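PDB 5BU9: beta-N-acetylhexosaminidase from Beutenbergia cavernae, which probably hydrolyses terminal non-reducing N-acetyl-D-hexosamine residues in N-acetyl-beta-D-hexosaminides, as a member of glycoside hydrolase family 3. Local coordinates for residues I32-G38 with A63-T69; V37-L42 with P73-D79; T23-L29 with V56-L60. The contacts are given in a common frame with arbitrary orientation. Residue numbers count along the deposited sequence, not the author numbering.

Contact 1: I32-G38 with A63-T69; sequences ITASHVG and AVTDEAT
Residues 32-38 run from the C-terminal turn of helix 26-35 into the connection toward the next strand, and they meet a short helical turn beginning at Asp66; the CA atoms of Thr33 and Ala68 are 4.9 Å apart. Ile32, in the mt rotamer, points toward 63-69: its CG2 lies 3.9 Å from Ala63 CB, 4.4 Å from Ala68 CB and 4.3 Å from Thr69 CG2. Thr33 OG1, which also bonds to Leu29 O in its own helix, has a water at 3.0 Å, and this water donates to Ala63 O (2.5 Å). The packing joins two successive alpha-beta connections of the family's TIM-barrel-type domain, at the end where helices hand over to strands. At His36 the backbone departs from helical phi/psi, with phi positive (62°). With chi1 m and chi2 -81°, ND1 of His36 donates to Ala68 O (2.9 Å) and weakly to Glu67 O (3.2 Å), while His36 CA makes a CA-H...O contact with Ala68 O (3.3 Å). The turn presenting these carbonyls is N-capped by Thr65 (chi1 p), whose OG1 accepts from Ala68 N at 2.9 Å. Val37 O and Gly38 CA then pass Thr69 CG2 at 3.8 and 4.3 Å.

Contact 2: V37-L42 with P73-D79; sequences VGNVFL and PLLVATD
Pro73 leads into a strand that runs parallel to 39-42, the short axes 4.6 Å apart at closest approach and inclined by 22°. Leu74 (mt) brings CD2 to 3.2 Å from Gly38 O and CD1 to 4.0 Å from Val40 CG2. Leu75 O accepts from Val40 N (2.9 Å), while Leu75 N reaches Asn39 OD1 weakly (3.4 Å), an oxygen also bound by Lys337 NZ. Val76 (chi1 t) pairs in register with Val40; its CG1 lies 4.0 Å from both Val40 CG2 and Leu42 CD1, on the face covered by helices 26-35 and 50-61. These are neighbouring parallel strands of the curled sheet of the TIM-barrel-type domain. Ala77 is paired with Phe41 (chi1 t): Ala77 N donates to Val40 O (3.0 Å), Ala77 O accepts from Leu42 N (2.9 Å), and Ala77 CB is 4.1 Å from Phe41 CD1. Thr78 OG1 donates to Leu42 O (2.8 Å). Asp79 OD1, hydrogen-bonded to a glycerol, lies 3.5 Å from Phe41 CE1, at the ring edge.

Contact 3: T23-L29 with V56-L60; sequences TAEQVTL and VVEQL
An extended lead-in, Thr23 to Glu25, turns into a helix at Gln26, with Glu25 at the N-cap position, and comes alongside the fully helical residues 56-60; the closest CA pair is Ala24 and Val56, 5.3 Å apart. Leu29 N closes the first helical turn on Glu25 O at 3.1 Å. Ala24 points its methyl toward helix 50-61, where CB lies 3.7 Å from Gln59 CB, 3.9 Å from Leu60 CD2 and 4.4 Å from Val56 CG1. The lead-in and first turn of helix 26-35 pack on helix 50-61, its neighbour in the outer layer of the TIM-barrel-type domain. Beneath them, Leu60 also packs on Val40 and Leu42 of strand 39-43, and Thr28 OG1 bonds to Gly18 O. Leu60 (mt) is the most covered residue of 56-60, its CD2 lying 4.1 Å from Thr28 CG2 and 3.8 Å from Leu29 CD2. Leu29, also mt, brings CD2 to 3.6 Å from Gln59 O. At the exposed edge one water accepts from both Ala24 N (2.9 Å) and Gln59 NE2 (2.6 Å).

Overall arrangement
From the N terminus, the chain enters contact 3 at residues 23-29, continues along helix 26-35 into contact 1, and passes through the shared Val37 and Gly38 into strand 39-43 of contact 2. The second unit follows in the same order: helix 50-61 closes contact 3, residues 63-69 close contact 1, and strand 75-82 closes contact 2. The three loops therefore cross rather than nest, as two successive helix-to-strand units lie side by side in the barrel. Contacts 1 and 3 join the outer layer, contact 2 the sheet beneath. Their centres lie about 10 to 12 Å apart, and Ile32, Leu60, Leu74 and Val40 pack together where the three contacts converge.

Contact 1: I32-G38 with A63-T69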
loop_
_atom_site.group_PDB
_atom_site.type_symbol
_atom_site.label_atom_id
_atom_site.label_comp_id
_atom_site.label_asym_id
_atom_site.label_seq_id
_atom_site.Cartn_x
_atom_site.Cartn_y
_atom_site.Cartn_z
ATOM N N ILE A 32 15.977 3.180 8.379
ATOM C CA ILE A 32 15.712 4.587 8.633
ATOM C C ILE A 32 16.991 5.408 8.863
ATOM O O ILE A 32 17.171 6.469 8.277
ATOM C CB ILE A 32 14.792 4.774 9.841
ATOM C CG1 ILE A 32 13.468 4.069 9.640
ATOM C CG2 ILE A 32 14.541 6.236 10.085
ATOM C CD1 ILE A 32 12.622 4.089 10.903
ATOM N N THR A 33 17.864 4.948 9.749
ATOM C CA THR A 33 19.025 5.753 10.148
ATOM C C THR A 33 20.123 5.737 9.096
ATOM O O THR A 33 20.666 6.769 8.760
ATOM C CB THR A 33 19.629 5.261 11.485
ATOM O OG1 THR A 33 18.601 5.211 12.466
ATOM C CG2 THR A 33 20.709 6.234 11.984
ATOM N N ALA A 34 20.450 4.566 8.562
ATOM C CA ALA A 34 21.578 4.475 7.633
ATOM C C ALA A 34 21.157 4.621 6.184
ATOM O O ALA A 34 21.931 5.125 5.383
ATOM C CB ALA A 34 22.317 3.158 7.833
ATOM N N SER A 35 19.936 4.203 5.837
ATOM C CA SER A 35 19.485 4.322 4.449
ATOM C C SER A 35 18.436 5.440 4.236
ATOM O O SER A 35 17.929 5.620 3.135
ATOM C CB SER A 35 18.935 2.973 3.961
ATOM O OG SER A 35 19.978 2.026 3.795
ATOM N N HIS A 36 18.109 6.174 5.289
ATOM C CA HIS A 36 17.171 7.310 5.219
ATOM C C HIS A 36 15.758 6.895 4.787
ATOM O O HIS A 36 14.973 7.730 4.302
ATOM C CB HIS A 36 17.720 8.414 4.281
ATOM C CG HIS A 36 19.174 8.710 4.491
ATOM N ND1 HIS A 36 19.628 9.523 5.509
ATOM C CD2 HIS A 36 20.280 8.277 3.832
ATOM C CE1 HIS A 36 20.953 9.567 5.477
ATOM N NE2 HIS A 36 21.372 8.830 4.465
ATOM N N VAL A 37 15.414 5.622 4.965
ATOM C CA VAL A 37 14.041 5.186 4.678
ATOM C C VAL A 37 13.035 5.984 5.521
ATOM O O VAL A 37 13.220 6.208 6.733
ATOM C CB VAL A 37 13.889 3.685 4.905
ATOM C CG1 VAL A 37 12.427 3.262 4.779
ATOM C CG2 VAL A 37 14.748 2.949 3.883
ATOM N N GLY A 38 11.980 6.446 4.865
ATOM C CA GLY A 38 11.119 7.459 5.452
ATOM C C GLY A 38 9.744 6.980 5.880
ATOM O O GLY A 38 8.947 7.762 6.416
ATOM N N ALA A 63 13.679 7.310 15.542
ATOM C CA ALA A 63 14.816 7.267 14.649
ATOM C C ALA A 63 14.734 8.392 13.641
ATOM O O ALA A 63 15.683 8.605 12.900
ATOM C CB ALA A 63 14.897 5.917 13.937
ATOM N N VAL A 64 13.619 9.121 13.595
ATOM C CA VAL A 64 13.587 10.258 12.678
ATOM C C VAL A 64 14.352 11.354 13.373
ATOM O O VAL A 64 14.122 11.662 14.540
ATOM C CB VAL A 64 12.146 10.726 12.205
ATOM C CG1 VAL A 64 11.161 9.578 12.064
ATOM C CG2 VAL A 64 11.572 11.867 13.002
ATOM N N THR A 65 15.335 11.855 12.636
ATOM C CA THR A 65 16.254 12.925 13.009
ATOM C C THR A 65 16.453 13.726 11.739
ATOM O O THR A 65 15.969 13.321 10.672
ATOM C CB THR A 65 17.625 12.414 13.475
ATOM O OG1 THR A 65 18.233 11.669 12.403
ATOM C CG2 THR A 65 17.483 11.515 14.691
ATOM N N ASP A 66 17.185 14.830 11.839
ATOM C CA ASP A 66 17.469 15.632 10.671
ATOM C C ASP A 66 18.409 14.883 9.698
ATOM O O ASP A 66 18.228 14.906 8.476
ATOM C CB ASP A 66 18.078 16.990 11.074
ATOM C CG ASP A 66 18.103 17.965 9.899
ATOM O OD1 ASP A 66 17.020 18.504 9.559
ATOM O OD2 ASP A 66 19.183 18.158 9.287
ATOM N N GLU A 67 19.414 14.228 10.251
ATOM C CA GLU A 67 20.321 13.409 9.467
ATOM C C GLU A 67 19.639 12.185 8.842
ATOM O O GLU A 67 19.988 11.776 7.745
ATOM C CB GLU A 67 21.488 12.969 10.344
ATOM C CG GLU A 67 22.539 12.183 9.598
ATOM C CD GLU A 67 23.845 12.185 10.339
ATOM O OE1 GLU A 67 23.937 12.951 11.322
ATOM O OE2 GLU A 67 24.765 11.432 9.951
ATOM N N ALA A 68 18.654 11.610 9.521
ATOM C CA ALA A 68 17.977 10.435 8.978
ATOM C C ALA A 68 17.012 10.787 7.839
ATOM O O ALA A 68 17.142 10.282 6.736
ATOM C CB ALA A 68 17.240 9.705 10.073
ATOM N N THR A 69 16.046 11.656 8.109
ATOM C CA THR A 69 14.969 11.919 7.155
ATOM C C THR A 69 14.709 13.420 6.984
ATOM O O THR A 69 13.609 13.823 6.575
ATOM C CB THR A 69 13.648 11.250 7.598
ATOM O OG1 THR A 69 13.243 11.817 8.850
ATOM C CG2 THR A 69 13.841 9.775 7.811
HETATM O O HOH W 1 18.080 8.030 13.306
#

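Contact 2: V37-L42 with P73-D79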
loop_
_atom_site.group_PDB
_atom_site.type_symbol
_atom_site.label_atom_id
_atom_site.label_comp_id
_atom_site.label_asym_id
_atom_site.label_seq_id
_atom_site.Cartn_x
_atom_site.Cartn_y
_atom_site.Cartn_z
ATOM N N VAL A 37 15.414 5.622 4.965
ATOM C CA VAL A 37 14.041 5.186 4.678
ATOM C C VAL A 37 13.035 5.984 5.521
ATOM O O VAL A 37 13.220 6.208 6.733
ATOM C CB VAL A 37 13.889 3.685 4.905
ATOM C CG1 VAL A 37 12.427 3.262 4.779
ATOM C CG2 VAL A 37 14.748 2.949 3.883
ATOM N N GLY A 38 11.980 6.446 4.865
ATOM C CA GLY A 38 11.119 7.459 5.452
ATOM C C GLY A 38 9.744 6.980 5.880
ATOM O O GLY A 38 8.947 7.762 6.416
ATOM N N ASN A 39 9.472 5.687 5.681
ATOM C CA ASN A 39 8.175 5.133 6.007
ATOM C C ASN A 39 8.344 3.710 6.507
ATOM O O ASN A 39 9.262 3.024 6.085
ATOM C CB ASN A 39 7.247 5.146 4.796
ATOM C CG ASN A 39 7.251 6.474 4.067
ATOM O OD1 ASN A 39 6.694 7.455 4.544
ATOM N ND2 ASN A 39 7.891 6.508 2.898
ATOM N N VAL A 40 7.445 3.272 7.395
ATOM C CA VAL A 40 7.495 1.924 7.921
ATOM C C VAL A 40 6.140 1.234 7.855
ATOM O O VAL A 40 5.092 1.858 7.701
ATOM C CB VAL A 40 8.038 1.906 9.357
ATOM C CG1 VAL A 40 9.464 2.405 9.381
ATOM C CG2 VAL A 40 7.187 2.767 10.240
ATOM N N PHE A 41 6.194 -0.079 7.971
ATOM C CA PHE A 41 5.030 -0.911 7.866
ATOM C C PHE A 41 5.121 -1.978 8.953
ATOM O O PHE A 41 6.127 -2.661 9.057
ATOM C CB PHE A 41 4.951 -1.557 6.478
ATOM C CG PHE A 41 3.916 -2.619 6.378
ATOM C CD1 PHE A 41 2.593 -2.290 6.120
ATOM C CD2 PHE A 41 4.246 -3.955 6.577
ATOM C CE1 PHE A 41 1.614 -3.293 6.043
ATOM C CE2 PHE A 41 3.285 -4.956 6.491
ATOM C CZ PHE A 41 1.957 -4.614 6.229
ATOM N N LEU A 42 4.082 -2.136 9.756
ATOM C CA LEU A 42 4.076 -3.199 10.783
ATOM C C LEU A 42 3.470 -4.489 10.236
ATOM O O LEU A 42 2.293 -4.500 9.851
ATOM C CB LEU A 42 3.308 -2.729 12.027
ATOM C CG LEU A 42 4.141 -1.923 13.025
ATOM C CD1 LEU A 42 4.550 -0.598 12.498
ATOM C CD2 LEU A 42 3.375 -1.754 14.333
ATOM N N PRO A 73 8.470 13.254 9.200
ATOM C CA PRO A 73 7.919 12.153 10.006
ATOM C C PRO A 73 7.610 10.916 9.162
ATOM O O PRO A 73 7.479 11.004 7.952
ATOM C CB PRO A 73 6.647 12.757 10.628
ATOM C CG PRO A 73 6.343 14.002 9.814
ATOM C CD PRO A 73 7.663 14.488 9.283
ATOM N N LEU A 74 7.546 9.761 9.813
ATOM C CA LEU A 74 7.209 8.506 9.160
ATOM C C LEU A 74 5.729 8.436 8.814
ATOM O O LEU A 74 4.882 8.869 9.589
ATOM C CB LEU A 74 7.562 7.321 10.069
ATOM C CG LEU A 74 8.993 7.213 10.610
ATOM C CD1 LEU A 74 9.163 6.010 11.564
ATOM C CD2 LEU A 74 9.966 7.148 9.418
ATOM N N LEU A 75 5.429 7.903 7.636
ATOM C CA LEU A 75 4.172 7.217 7.422
ATOM C C LEU A 75 4.327 5.866 8.159
ATOM O O LEU A 75 5.322 5.133 7.976
ATOM C CB LEU A 75 3.868 7.036 5.926
ATOM C CG LEU A 75 3.370 8.310 5.243
ATOM C CD1 LEU A 75 3.404 8.172 3.733
ATOM C CD2 LEU A 75 1.953 8.674 5.700
ATOM N N VAL A 76 3.382 5.575 9.048
ATOM C CA VAL A 76 3.396 4.331 9.804
ATOM C C VAL A 76 2.149 3.555 9.401
ATOM O O VAL A 76 1.024 3.929 9.750
ATOM C CB VAL A 76 3.418 4.575 11.327
ATOM C CG1 VAL A 76 3.610 3.275 12.028
ATOM C CG2 VAL A 76 4.489 5.574 11.712
ATOM N N ALA A 77 2.357 2.494 8.646
ATOM C CA ALA A 77 1.268 1.765 8.035
ATOM C C ALA A 77 1.155 0.399 8.627
ATOM O O ALA A 77 2.142 -0.132 9.144
ATOM C CB ALA A 77 1.504 1.639 6.514
ATOM N N THR A 78 -0.030 -0.196 8.524
ATOM C CA THR A 78 -0.147 -1.642 8.723
ATOM C C THR A 78 -1.295 -2.143 7.842
ATOM O O THR A 78 -1.956 -1.356 7.161
ATOM C CB THR A 78 -0.361 -2.039 10.221
ATOM O OG1 THR A 78 -0.308 -3.459 10.340
ATOM C CG2 THR A 78 -1.704 -1.585 10.723
ATOM N N ASP A 79 -1.494 -3.452 7.828
ATOM C CA ASP A 79 -2.616 -4.087 7.127
ATOM C C ASP A 79 -3.792 -4.320 8.052
ATOM O O ASP A 79 -3.872 -5.411 8.660
ATOM C CB ASP A 79 -2.216 -5.457 6.548
ATOM C CG ASP A 79 -1.557 -5.367 5.172
ATOM O OD1 ASP A 79 -1.462 -4.259 4.583
ATOM O OD2 ASP A 79 -1.136 -6.436 4.678
#

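Contact 3: T23-L29 with V56-L60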
loop_
_atom_site.group_PDB
_atom_site.type_symbol
_atom_site.label_atom_id
_atom_site.label_comp_id
_atom_site.label_asym_id
_atom_site.label_seq_id
_atom_site.Cartn_x
_atom_site.Cartn_y
_atom_site.Cartn_z
ATOM N N THR A 23 7.800 -5.867 17.341
ATOM C CA THR A 23 9.165 -5.436 17.664
ATOM C C THR A 23 9.680 -4.428 16.684
ATOM O O THR A 23 9.558 -4.631 15.485
ATOM C CB THR A 23 10.190 -6.601 17.644
ATOM O OG1 THR A 23 9.720 -7.672 18.463
ATOM C CG2 THR A 23 11.553 -6.115 18.174
ATOM N N ALA A 24 10.276 -3.358 17.192
ATOM C CA ALA A 24 11.053 -2.463 16.345
ATOM C C ALA A 24 12.365 -3.165 15.970
ATOM O O ALA A 24 13.353 -3.068 16.679
ATOM C CB ALA A 24 11.333 -1.156 17.043
ATOM N N GLU A 25 12.364 -3.851 14.835
ATOM C CA GLU A 25 13.492 -4.658 14.408
ATOM C C GLU A 25 14.690 -3.785 14.036
ATOM O O GLU A 25 14.534 -2.721 13.434
ATOM C CB GLU A 25 13.071 -5.537 13.224
ATOM C CG GLU A 25 12.099 -6.671 13.606
ATOM C CD GLU A 25 11.962 -7.710 12.496
ATOM O OE1 GLU A 25 11.083 -7.531 11.624
ATOM O OE2 GLU A 25 12.761 -8.676 12.478
ATOM N N GLN A 26 15.884 -4.245 14.382
ATOM C CA GLN A 26 17.108 -3.503 14.107
ATOM C C GLN A 26 17.291 -3.219 12.607
ATOM O O GLN A 26 17.719 -2.122 12.246
ATOM C CB GLN A 26 18.324 -4.247 14.685
ATOM C CG GLN A 26 19.641 -3.436 14.663
ATOM C CD GLN A 26 19.521 -2.114 15.416
ATOM O OE1 GLN A 26 19.008 -2.075 16.529
ATOM N NE2 GLN A 26 19.977 -1.024 14.796
ATOM N N VAL A 27 16.910 -4.161 11.739
ATOM C CA VAL A 27 17.009 -3.965 10.275
ATOM C C VAL A 27 16.199 -2.743 9.811
ATOM O O VAL A 27 16.636 -1.979 8.930
ATOM C CB VAL A 27 16.571 -5.256 9.470
ATOM C CG1 VAL A 27 15.116 -5.658 9.779
ATOM C CG2 VAL A 27 16.764 -5.060 7.943
ATOM N N THR A 28 15.020 -2.568 10.392
ATOM C CA THR A 28 14.146 -1.433 10.067
ATOM C C THR A 28 14.702 -0.113 10.602
ATOM O O THR A 28 14.713 0.894 9.916
ATOM C CB THR A 28 12.766 -1.665 10.644
ATOM O OG1 THR A 28 12.361 -2.977 10.260
ATOM C CG2 THR A 28 11.763 -0.645 10.106
ATOM N N LEU A 29 15.157 -0.136 11.845
ATOM C CA LEU A 29 15.801 1.005 12.452
ATOM C C LEU A 29 17.049 1.417 11.652
ATOM O O LEU A 29 17.277 2.584 11.427
ATOM C CB LEU A 29 16.167 0.685 13.911
ATOM C CG LEU A 29 15.008 0.510 14.899
ATOM C CD1 LEU A 29 15.546 0.148 16.281
ATOM C CD2 LEU A 29 14.168 1.776 15.001
ATOM N N VAL A 56 6.254 0.133 20.172
ATOM C CA VAL A 56 6.999 -0.238 18.980
ATOM C C VAL A 56 7.142 0.958 18.047
ATOM O O VAL A 56 8.239 1.290 17.610
ATOM C CB VAL A 56 6.319 -1.406 18.258
ATOM C CG1 VAL A 56 6.919 -1.584 16.875
ATOM C CG2 VAL A 56 6.414 -2.701 19.123
ATOM N N VAL A 57 6.020 1.600 17.740
ATOM C CA VAL A 57 6.025 2.733 16.850
ATOM C C VAL A 57 6.896 3.852 17.421
ATOM O O VAL A 57 7.656 4.492 16.689
ATOM C CB VAL A 57 4.616 3.207 16.587
ATOM C CG1 VAL A 57 4.627 4.502 15.742
ATOM C CG2 VAL A 57 3.846 2.102 15.868
ATOM N N GLU A 58 6.812 4.068 18.729
ATOM C CA GLU A 58 7.606 5.121 19.363
ATOM C C GLU A 58 9.107 4.916 19.077
ATOM O O GLU A 58 9.817 5.876 18.807
ATOM C CB GLU A 58 7.316 5.185 20.883
ATOM C CG GLU A 58 8.542 5.311 21.826
ATOM C CD GLU A 58 9.322 6.629 21.682
ATOM O OE1 GLU A 58 8.816 7.579 21.029
ATOM O OE2 GLU A 58 10.459 6.704 22.213
ATOM N N GLN A 59 9.586 3.674 19.118
ATOM C CA GLN A 59 10.987 3.387 18.821
ATOM C C GLN A 59 11.363 3.721 17.381
ATOM O O GLN A 59 12.494 4.147 17.088
ATOM C CB GLN A 59 11.294 1.920 19.073
ATOM C CG GLN A 59 11.006 1.424 20.459
ATOM C CD GLN A 59 11.460 -0.019 20.635
ATOM O OE1 GLN A 59 12.643 -0.341 20.453
ATOM N NE2 GLN A 59 10.518 -0.898 20.972
ATOM N N LEU A 60 10.416 3.492 16.481
ATOM C CA LEU A 60 10.637 3.739 15.065
ATOM C C LEU A 60 10.649 5.247 14.841
ATOM O O LEU A 60 11.516 5.762 14.150
ATOM C CB LEU A 60 9.571 3.045 14.202
ATOM C CG LEU A 60 9.445 1.502 14.328
ATOM C CD1 LEU A 60 8.220 0.966 13.592
ATOM C CD2 LEU A 60 10.675 0.848 13.769
HETATM O O HOH W 2 10.727 -3.361 20.037
#